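Local coordinates for heme-binding protein A / AI-2 binding protein A (Helicobacter pylori SS1, PDB 6OFQ) that is an ABC transporter-associated periplasmic substrate-binding protein that binds peptides, captured here with the peptide STSA, and probably delivers them to its transporter, at residues R132-P136 / G137-Y141; G345-Y348 / N349-P352; G410-L413 / K414-L418. One frame throughout, in Å; residues are numbered along the deposited sequence.

Contact 1. Residues R132-P136 / G137-Y141; sequences RYYSP and GAKSY
The guanidinium of Arg-132 closes this loop by gripping the backbone carbonyl of Lys-139 end-on: NH1 lies 3.0 Å and NH2 2.9 Å from Lys-139 O. That oxygen sits close to the guanidinium plane, 6° out of it, whereas both nitrogens reach it from one face of the carbonyl plane. The same group also holds its own side of the turn, because NH2 donates to Ser-135 O at 2.9 Å and NE to Tyr-134 O at 2.9 Å, with a further weak bond from NE to Ser-135 O. Reaching so far depends on an extended chain from CG to NE, directed off the backbone with CG opposite the main-chain N (chi1 151°).

The backbone end of Arg-132 is held as well: Tyr-141 OH donates to Arg-132 O at 2.7 Å, and the acceptor lies at the edge of the tyrosine ring. Beside the Tyr-141 hydroxyl lies the Tyr-134 ring, with CD2 3.5 Å from Tyr-141 OH. Lys-139 CD packs over one face, 3.8 Å from the ring centroid, while Tyr-133 CD2 covers the opposite face.

Further out, water 1 joins Ser-135 O to Lys-139 N, and Tyr-134 OH is hydrogen-bonded to Asp-45. The loop connects helix 116-127 to helix 142-147, with Tyr-141 as N-cap residue of the latter; its side chain also touches Arg-125 and Gln-126 of the former. With three carbonyls drawn onto one cation, the guanidinium's rotation is fixed, and side-chain donors probably do much to hold a loop that has no regular secondary structure.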
ATOM      1  N   ARG A 132      21.780  -7.005  -6.773  1.00  8.81           N
ATOM      2  CA  ARG A 132      21.034  -5.999  -6.016  1.00 10.35           C
ATOM      3  C   ARG A 132      21.139  -4.576  -6.547  1.00 10.63           C
ATOM      4  O   ARG A 132      20.242  -3.740  -6.262  1.00  8.61           O
ATOM      5  CB  ARG A 132      21.477  -6.064  -4.546  1.00 14.48           C
ATOM      6  CG  ARG A 132      21.392  -4.787  -3.740  1.00 17.38           C
ATOM      7  CD  ARG A 132      22.224  -4.987  -2.482  1.00 16.96           C
ATOM      8  NE  ARG A 132      22.106  -3.750  -1.754  1.00 17.19           N
ATOM      9  CZ  ARG A 132      21.155  -3.453  -0.884  1.00 16.72           C
ATOM     10  NH1 ARG A 132      20.217  -4.341  -0.592  1.00 16.71           N
ATOM     11  NH2 ARG A 132      21.138  -2.272  -0.292  1.00 20.03           N
ATOM     12  N   TYR A 133      22.270  -4.266  -7.192  1.00  9.01           N
ATOM     13  CA  TYR A 133      22.572  -2.981  -7.830  1.00  9.34           C
ATOM     14  C   TYR A 133      23.063  -1.957  -6.818  1.00 10.65           C
ATOM     15  O   TYR A 133      24.222  -1.487  -6.895  1.00 11.66           O
ATOM     16  CB  TYR A 133      21.410  -2.456  -8.682  1.00  9.17           C
ATOM     17  CG  TYR A 133      21.720  -1.162  -9.390  1.00  8.14           C
ATOM     18  CD1 TYR A 133      22.422  -1.190 -10.596  1.00  7.98           C
ATOM     19  CD2 TYR A 133      21.293   0.056  -8.849  1.00  8.05           C
ATOM     20  CE1 TYR A 133      22.689   0.012 -11.266  1.00  8.07           C
ATOM     21  CE2 TYR A 133      21.579   1.263  -9.500  1.00  8.05           C
ATOM     22  CZ  TYR A 133      22.310   1.211 -10.686  1.00  8.44           C
ATOM     23  OH  TYR A 133      22.505   2.373 -11.407  1.00  8.91           O
ATOM     24  N   TYR A 134      22.198  -1.582  -5.882  1.00  8.94           N
ATOM     25  CA  TYR A 134      22.526  -0.632  -4.832  1.00  8.69           C
ATOM     26  C   TYR A 134      23.617  -1.213  -3.942  1.00 10.50           C
ATOM     27  O   TYR A 134      23.753  -2.397  -3.764  1.00 11.57           O
ATOM     28  CB  TYR A 134      21.317  -0.282  -4.001  1.00  8.57           C
ATOM     29  CG  TYR A 134      20.236   0.361  -4.838  1.00  8.29           C
ATOM     30  CD1 TYR A 134      20.369   1.648  -5.296  1.00  8.63           C
ATOM     31  CD2 TYR A 134      19.022  -0.264  -5.034  1.00  8.10           C
ATOM     32  CE1 TYR A 134      19.401   2.299  -6.042  1.00  8.26           C
ATOM     33  CE2 TYR A 134      18.056   0.346  -5.831  1.00  6.50           C
ATOM     34  CZ  TYR A 134      18.199   1.644  -6.247  1.00  7.37           C
ATOM     35  OH  TYR A 134      17.246   2.269  -6.987  1.00  7.18           O
ATOM     36  N   SER A 135      24.422  -0.294  -3.425  1.00 13.16           N
ATOM     37  CA  SER A 135      25.428  -0.672  -2.445  1.00 18.13           C
ATOM     38  C   SER A 135      24.820  -1.310  -1.232  1.00 19.69           C
ATOM     39  O   SER A 135      23.662  -1.022  -0.886  1.00 17.26           O
ATOM     40  CB  SER A 135      26.168   0.565  -1.922  1.00 19.72           C
ATOM     41  OG  SER A 135      26.948   0.947  -3.032  1.00 27.27           O
ATOM     42  N   PRO A 136      25.613  -2.153  -0.574  1.00 23.06           N
ATOM     43  CA  PRO A 136      25.141  -2.548   0.747  1.00 25.24           C
ATOM     44  C   PRO A 136      24.762  -1.315   1.593  1.00 24.47           C
ATOM     45  O   PRO A 136      25.336  -0.219   1.531  1.00 26.22           O
ATOM     46  CB  PRO A 136      26.296  -3.412   1.290  1.00 29.36           C
ATOM     47  CG  PRO A 136      27.103  -3.792   0.081  1.00 27.72           C
ATOM     48  CD  PRO A 136      26.981  -2.632  -0.869  1.00 23.69           C
ATOM     49  N   GLY A 137      23.638  -1.434   2.285  1.00 23.41           N
ATOM     50  CA  GLY A 137      23.162  -0.335   3.098  1.00 21.26           C
ATOM     51  C   GLY A 137      21.729  -0.595   3.492  1.00 21.45           C
ATOM     52  O   GLY A 137      21.258  -1.721   3.389  1.00 23.54           O
ATOM     53  N   ALA A 138      21.041   0.440   3.970  1.00 21.50           N
ATOM     54  CA  ALA A 138      19.680   0.289   4.485  1.00 22.60           C
ATOM     55  C   ALA A 138      18.698  -0.049   3.364  1.00 19.48           C
ATOM     56  O   ALA A 138      17.667  -0.626   3.741  1.00 23.41           O
ATOM     57  CB  ALA A 138      19.187   1.521   5.235  1.00 25.06           C
ATOM     58  N   LYS A 139      19.020   0.159   2.079  1.00 15.59           N
ATOM     59  CA  LYS A 139      18.002  -0.168   1.034  1.00 14.03           C
ATOM     60  C   LYS A 139      17.679  -1.661   1.019  1.00 13.36           C
ATOM     61  O   LYS A 139      18.561  -2.537   1.119  1.00 14.08           O
ATOM     62  CB  LYS A 139      18.398   0.269  -0.375  1.00 12.80           C
ATOM     63  CG  LYS A 139      18.555   1.769  -0.571  1.00 13.13           C
ATOM     64  CD  LYS A 139      19.132   2.142  -1.913  1.00 12.90           C
ATOM     65  CE  LYS A 139      18.859   3.553  -2.385  1.00 13.94           C
ATOM     66  NZ  LYS A 139      19.584   4.465  -1.472  1.00 16.42           N
ATOM     67  N   SER A 140      16.382  -1.917   0.910  1.00 10.13           N
ATOM     68  CA  SER A 140      15.887  -3.266   0.963  1.00 10.71           C
ATOM     69  C   SER A 140      14.698  -3.407   0.008  1.00  7.79           C
ATOM     70  O   SER A 140      13.846  -2.512  -0.092  1.00  6.69           O
ATOM     71  CB  SER A 140      15.386  -3.598   2.348  1.00 12.57           C
ATOM     72  OG  SER A 140      14.881  -4.921   2.361  1.00 22.58           O
ATOM     73  N   TYR A 141      14.605  -4.573  -0.646  1.00  6.04           N
ATOM     74  CA  TYR A 141      13.464  -4.913  -1.505  1.00  5.22           C
ATOM     75  C   TYR A 141      12.402  -5.558  -0.661  1.00  5.15           C
ATOM     76  O   TYR A 141      12.218  -6.768  -0.661  1.00  5.65           O
ATOM     77  CB  TYR A 141      13.959  -5.819  -2.655  1.00  5.17           C
ATOM     78  CG  TYR A 141      14.935  -5.109  -3.609  1.00  5.30           C
ATOM     79  CD1 TYR A 141      14.545  -4.021  -4.377  1.00  5.54           C
ATOM     80  CD2 TYR A 141      16.252  -5.590  -3.791  1.00  5.90           C
ATOM     81  CE1 TYR A 141      15.414  -3.340  -5.221  1.00  5.70           C
ATOM     82  CE2 TYR A 141      17.088  -4.987  -4.733  1.00  6.34           C
ATOM     83  CZ  TYR A 141      16.686  -3.871  -5.417  1.00  5.83           C
ATOM     84  OH  TYR A 141      17.568  -3.234  -6.266  1.00  6.41           O
TER
HETATM   85  O   HOH W   1      21.720   1.061   0.638  1.00 28.51           O

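Contact 2. Residues G345-Y348 / N349-P352; sequences GYNY and NIKP
Asn-347 and Asn-349 meet in an Asx turn, formed where the side-chain carbonyl of the first accepts the backbone N-H of the residue two places on. Asn-349 N lies 2.9 Å from Asn-347 OD1, in the carbonyl plane, with a C=O...N angle of 160°. Two torsions make this possible: CG of Asn-347 stands opposite its own backbone N (chi1 -170°), which puts the amide beside the main-chain carbonyl carbon, and the chi2 rotation then aims OD1 at Asn-349 N. The other end of the amide is held too, since ND2 donates to Leu-485 O of helix 477-494, and the two bonds together fix the flip of the group.

Ile-350 comes to the same amide at about a right angle. With CG1 beside the backbone N and the chain then extended to CD1 (chi2 176°), it lays CG1 3.6 Å from Asn-347 CG and CD1 3.6 Å from Asn-347 ND2. Ile-350 also touches Gln-488 and His-492, joining the loop between strand 332-334 and helix 357-366 to helix 477-494. The ring of Tyr-348, the middle residue of the turn, receives Tyr-346 CD1 3.4 Å above its plane, over its centre. On the backbone, water 4 donates to both Tyr-348 O and Ile-350 O, while water 2 spans the turn from Asn-347 O, at 2.8 Å, to Ile-350 O, at 2.7 Å.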
ATOM      1  N   GLY A 345     -14.094 -13.562  -0.020  1.00  5.93           N
ATOM      2  CA  GLY A 345     -13.468 -14.445   0.947  1.00  5.76           C
ATOM      3  C   GLY A 345     -13.554 -13.990   2.389  1.00  5.20           C
ATOM      4  O   GLY A 345     -13.184 -14.718   3.315  1.00  6.07           O
ATOM      5  N   TYR A 346     -14.125 -12.809   2.626  1.00  5.11           N
ATOM      6  CA  TYR A 346     -14.321 -12.248   3.942  1.00  5.01           C
ATOM      7  C   TYR A 346     -15.232 -13.146   4.764  1.00  5.16           C
ATOM      8  O   TYR A 346     -16.240 -13.651   4.229  1.00  5.76           O
ATOM      9  CB  TYR A 346     -14.989 -10.887   3.837  1.00  4.80           C
ATOM     10  CG  TYR A 346     -15.196 -10.085   5.095  1.00  4.81           C
ATOM     11  CD1 TYR A 346     -16.351 -10.198   5.874  1.00  4.81           C
ATOM     12  CD2 TYR A 346     -14.263  -9.156   5.485  1.00  4.86           C
ATOM     13  CE1 TYR A 346     -16.577  -9.445   6.991  1.00  4.83           C
ATOM     14  CE2 TYR A 346     -14.423  -8.428   6.667  1.00  4.87           C
ATOM     15  CZ  TYR A 346     -15.587  -8.530   7.365  1.00  4.77           C
ATOM     16  OH  TYR A 346     -15.742  -7.781   8.503  1.00  5.12           O
ATOM     17  N   ASN A 347     -14.863 -13.389   6.024  1.00  4.74           N
ATOM     18  CA  ASN A 347     -15.607 -14.311   6.835  1.00  5.23           C
ATOM     19  C   ASN A 347     -16.660 -13.490   7.584  1.00  6.02           C
ATOM     20  O   ASN A 347     -16.404 -12.881   8.634  1.00  6.13           O
ATOM     21  CB  ASN A 347     -14.685 -15.062   7.796  1.00  5.41           C
ATOM     22  CG  ASN A 347     -15.389 -16.205   8.488  1.00  6.51           C
ATOM     23  OD1 ASN A 347     -16.590 -16.076   8.739  1.00  6.94           O
ATOM     24  ND2 ASN A 347     -14.703 -17.283   8.818  1.00  6.85           N
ATOM     25  N   TYR A 348     -17.897 -13.617   7.095  1.00  6.44           N
ATOM     26  CA  TYR A 348     -19.040 -12.905   7.710  1.00  7.00           C
ATOM     27  C   TYR A 348     -19.562 -13.604   8.944  1.00  7.61           C
ATOM     28  O   TYR A 348     -20.474 -13.037   9.599  1.00  9.22           O
ATOM     29  CB  TYR A 348     -20.149 -12.804   6.645  1.00  6.94           C
ATOM     30  CG  TYR A 348     -19.799 -11.841   5.550  1.00  7.45           C
ATOM     31  CD1 TYR A 348     -19.963 -10.480   5.709  1.00  7.36           C
ATOM     32  CD2 TYR A 348     -19.294 -12.319   4.346  1.00  8.19           C
ATOM     33  CE1 TYR A 348     -19.512  -9.592   4.738  1.00  7.15           C
ATOM     34  CE2 TYR A 348     -18.871 -11.433   3.367  1.00  8.51           C
ATOM     35  CZ  TYR A 348     -19.043 -10.066   3.546  1.00  7.65           C
ATOM     36  OH  TYR A 348     -18.542  -9.229   2.555  1.00  9.85           O
ATOM     37  N   ASN A 349     -19.101 -14.802   9.272  1.00  7.16           N
ATOM     38  CA  ASN A 349     -19.502 -15.570  10.422  1.00  9.65           C
ATOM     39  C   ASN A 349     -18.769 -15.257  11.702  1.00 10.57           C
ATOM     40  O   ASN A 349     -19.372 -15.341  12.756  1.00 14.58           O
ATOM     41  CB  ASN A 349     -19.484 -17.066  10.168  1.00 10.83           C
ATOM     42  CG  ASN A 349     -20.425 -17.830  11.077  1.00 15.42           C
ATOM     43  OD1 ASN A 349     -21.602 -17.507  11.124  1.00 20.58           O
ATOM     44  ND2 ASN A 349     -19.935 -18.828  11.785  1.00 20.21           N
ATOM     45  N   ILE A 350     -17.617 -14.599  11.616  1.00  7.98           N
ATOM     46  CA  ILE A 350     -16.879 -14.277  12.821  1.00  8.06           C
ATOM     47  C   ILE A 350     -17.530 -13.075  13.517  1.00  8.61           C
ATOM     48  O   ILE A 350     -17.897 -12.086  12.876  1.00  8.92           O
ATOM     49  CB  ILE A 350     -15.438 -13.966  12.423  1.00  7.91           C
ATOM     50  CG1 ILE A 350     -14.794 -15.270  11.934  1.00  9.15           C
ATOM     51  CG2 ILE A 350     -14.597 -13.406  13.566  1.00  8.32           C
ATOM     52  CD1 ILE A 350     -13.412 -15.148  11.413  1.00 10.30           C
ATOM     53  N   LYS A 351     -17.567 -13.171  14.834  1.00 11.76           N
ATOM     54  CA  LYS A 351     -18.145 -12.075  15.604  1.00 13.89           C
ATOM     55  C   LYS A 351     -16.995 -11.255  16.181  1.00 14.24           C
ATOM     56  O   LYS A 351     -16.044 -11.835  16.731  1.00 13.48           O
ATOM     57  CB  LYS A 351     -18.987 -12.625  16.743  1.00 18.26           C
ATOM     58  CG  LYS A 351     -20.211 -13.386  16.283  1.00 24.54           C
ATOM     59  CD  LYS A 351     -21.139 -13.604  17.484  1.00 30.74           C
ATOM     60  CE  LYS A 351     -21.479 -15.074  17.652  1.00 36.59           C
ATOM     61  NZ  LYS A 351     -22.359 -15.510  16.533  1.00 43.54           N
ATOM     62  N   PRO A 352     -17.104  -9.927  16.075  1.00 13.79           N
ATOM     63  CA  PRO A 352     -16.031  -9.111  16.645  1.00 14.55           C
ATOM     64  C   PRO A 352     -15.944  -9.339  18.156  1.00 13.30           C
ATOM     65  O   PRO A 352     -16.955  -9.661  18.784  1.00 13.74           O
ATOM     66  CB  PRO A 352     -16.435  -7.678  16.312  1.00 16.15           C
ATOM     67  CG  PRO A 352     -17.910  -7.785  16.191  1.00 15.83           C
ATOM     68  CD  PRO A 352     -18.189  -9.079  15.539  1.00 14.72           C
TER
HETATM   69  O   HOH W   2     -17.669 -11.124  10.346  1.00 10.99           O
HETATM   70  O   HOH W   3     -23.175 -14.499  10.321  1.00 25.67           O
HETATM   71  O   HOH W   4     -21.034 -12.119  12.294  1.00 36.43           O

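Contact 3. Residues G410-L413 / K414-L418; sequences GAYL and KRTGL
Thr-416 turns back onto Tyr-412 one helical turn earlier, using hydroxyl and methyl for different parts of the same residue. OG1 donates to Tyr-412 O at 2.8 Å, and the Thr-416 backbone N reaches that oxygen at 3.0 Å with an N-H...O angle of 167°. The two donors approach from opposite faces of the carbonyl plane, so the oxygen is shared between a side-chain bond and the ordinary i to i+4 helix bond. A chi1 of 59° sets OG1 between the backbone N and the carbonyl carbon, and leaves CG2 facing the tyrosine. That methyl lies over one face of the Tyr-412 ring in a CH-pi contact, 4.2 Å from the centroid and 13° off the ring normal.

Lys-414 sets its CB against the carbonyls one turn back, 3.6 Å from both Gly-410 O and Ala-411 O, and its backbone N bonds to Gly-410 O at 3.1 Å. With CG opposite the backbone N, the rest of its chain leads away. Leu-413, whose side chain touches Asp-51, accepts through O from Gly-417 N at 3.0 Å, the last residue of helix 409-417.

On the Tyr-412 and Thr-416 side lie strands 373-380, 400-407 and 423-429, and Tyr-412 OH is hydrogen-bonded to Phe-425 O. Because Tyr-412 O satisfies the hydroxyl, Thr-416 can sit beside Phe-378 and Ala-424 while its methyl rests on the Tyr-412 ring.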
ATOM      1  N   GLY A 410       8.414   8.830   7.576  1.00  8.12           N
ATOM      2  CA  GLY A 410       9.536   7.969   7.176  1.00  7.87           C
ATOM      3  C   GLY A 410      10.169   7.232   8.338  1.00  7.40           C
ATOM      4  O   GLY A 410      10.482   6.052   8.250  1.00  8.81           O
ATOM      5  N   ALA A 411      10.411   7.930   9.441  1.00  7.29           N
ATOM      6  CA  ALA A 411      10.952   7.340  10.663  1.00  7.16           C
ATOM      7  C   ALA A 411      10.018   6.273  11.187  1.00  6.94           C
ATOM      8  O   ALA A 411      10.476   5.260  11.695  1.00  7.81           O
ATOM      9  CB  ALA A 411      11.240   8.341  11.731  1.00  7.98           C
ATOM     10  N   TYR A 412       8.718   6.535  11.113  1.00  6.46           N
ATOM     11  CA  TYR A 412       7.751   5.589  11.675  1.00  6.34           C
ATOM     12  C   TYR A 412       7.855   4.283  10.897  1.00  5.77           C
ATOM     13  O   TYR A 412       7.816   3.195  11.455  1.00  5.65           O
ATOM     14  CB  TYR A 412       6.368   6.211  11.542  1.00  6.54           C
ATOM     15  CG  TYR A 412       5.250   5.417  12.171  1.00  7.08           C
ATOM     16  CD1 TYR A 412       4.866   5.671  13.446  1.00  6.84           C
ATOM     17  CD2 TYR A 412       4.505   4.505  11.432  1.00  7.49           C
ATOM     18  CE1 TYR A 412       3.861   4.968  14.062  1.00  6.92           C
ATOM     19  CE2 TYR A 412       3.459   3.819  12.027  1.00  7.16           C
ATOM     20  CZ  TYR A 412       3.114   4.104  13.336  1.00  7.03           C
ATOM     21  OH  TYR A 412       2.057   3.506  14.003  1.00  8.59           O
ATOM     22  N   LEU A 413       7.818   4.362   9.584  1.00  6.27           N
ATOM     23  CA  LEU A 413       7.971   3.160   8.721  1.00  7.07           C
ATOM     24  C   LEU A 413       9.278   2.414   9.012  1.00  6.56           C
ATOM     25  O   LEU A 413       9.278   1.194   9.108  1.00  7.87           O
ATOM     26  CB  LEU A 413       7.918   3.575   7.247  1.00  7.32           C
ATOM     27  CG  LEU A 413       6.589   4.141   6.718  1.00  9.50           C
ATOM     28  CD1 LEU A 413       6.728   4.839   5.372  1.00  8.49           C
ATOM     29  CD2 LEU A 413       5.665   2.977   6.471  1.00 10.75           C
ATOM     30  N   LYS A 414      10.345   3.157   9.270  1.00  7.58           N
ATOM     31  CA  LYS A 414      11.634   2.495   9.501  1.00  8.26           C
ATOM     32  C   LYS A 414      11.636   1.773  10.849  1.00  6.83           C
ATOM     33  O   LYS A 414      11.953   0.571  10.984  1.00  7.11           O
ATOM     34  CB  LYS A 414      12.747   3.558   9.461  1.00 10.13           C
ATOM     35  CG  LYS A 414      14.152   3.017   9.712  1.00 14.94           C
ATOM     36  CD  LYS A 414      15.265   4.073   9.820  1.00 20.20           C
ATOM     37  CE  LYS A 414      16.572   3.351  10.131  1.00 25.29           C
ATOM     38  NZ  LYS A 414      17.011   2.253   9.193  1.00 29.55           N
ATOM     39  N   ARG A 415      11.204   2.472  11.904  1.00  6.38           N
ATOM     40  CA  ARG A 415      11.274   1.925  13.255  1.00  6.02           C
ATOM     41  C   ARG A 415      10.295   0.770  13.432  1.00  5.73           C
ATOM     42  O   ARG A 415      10.651  -0.246  14.013  1.00  5.37           O
ATOM     43  CB  ARG A 415      11.002   2.986  14.295  1.00  7.44           C
ATOM     44  CG  ARG A 415      12.028   4.092  14.298  1.00  8.81           C
ATOM     45  CD  ARG A 415      11.746   5.117  15.373  1.00  9.96           C
ATOM     46  NE  ARG A 415      12.783   6.170  15.467  1.00 11.33           N
ATOM     47  CZ  ARG A 415      13.924   6.037  16.120  1.00 17.41           C
ATOM     48  NH1 ARG A 415      14.268   4.921  16.737  1.00 17.37           N
ATOM     49  NH2 ARG A 415      14.784   7.060  16.154  1.00 19.55           N
ATOM     50  N   THR A 416       9.047   0.880  12.920  1.00  4.70           N
ATOM     51  CA  THR A 416       8.124  -0.239  13.006  1.00  5.15           C
ATOM     52  C   THR A 416       8.591  -1.419  12.119  1.00  4.96           C
ATOM     53  O   THR A 416       8.413  -2.576  12.486  1.00  5.98           O
ATOM     54  CB  THR A 416       6.665   0.188  12.637  1.00  5.10           C
ATOM     55  OG1 THR A 416       6.627   0.713  11.295  1.00  5.56           O
ATOM     56  CG2 THR A 416       6.066   1.147  13.659  1.00  5.21           C
ATOM     57  N   GLY A 417       9.199  -1.118  10.971  1.00  5.10           N
ATOM     58  CA  GLY A 417       9.738  -2.198  10.147  1.00  5.63           C
ATOM     59  C   GLY A 417      10.775  -3.064  10.836  1.00  5.52           C
ATOM     60  O   GLY A 417      10.986  -4.208  10.486  1.00  5.93           O
ATOM     61  N   LEU A 418      11.507  -2.433  11.749  1.00  6.01           N
ATOM     62  CA  LEU A 418      12.561  -3.054  12.564  1.00  6.67           C
ATOM     63  C   LEU A 418      12.097  -3.629  13.868  1.00  6.48           C
ATOM     64  O   LEU A 418      12.914  -4.076  14.697  1.00  7.56           O
ATOM     65  CB  LEU A 418      13.714  -2.089  12.754  1.00  7.47           C
ATOM     66  CG  LEU A 418      14.450  -1.694  11.496  1.00  8.39           C
ATOM     67  CD1 LEU A 418      15.546  -0.682  11.786  1.00  9.95           C
ATOM     68  CD2 LEU A 418      15.038  -2.917  10.802  1.00  9.22           C
TER

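In the fold
The three contacts follow one another along the chain, each closing before the next opens. Contacts 1 and 2 are irregular loops, the first between helices 116-127 and 142-147, the second between strand 332-334 and helix 357-366; their centres are about 40 Å apart, on opposite sides of the chain's centre. Contact 3, within helix 409-417, has its centre about 17 Å from that of contact 1 and about 31 Å from that of contact 2. Contacts 1 and 3 are the near pair, nearest atoms about 5 Å apart without touching. Contact 2 follows a strand of the mixed sheet against which contact 3 packs. All three are local, two shaping loops and one a helix, in separate parts of the fold.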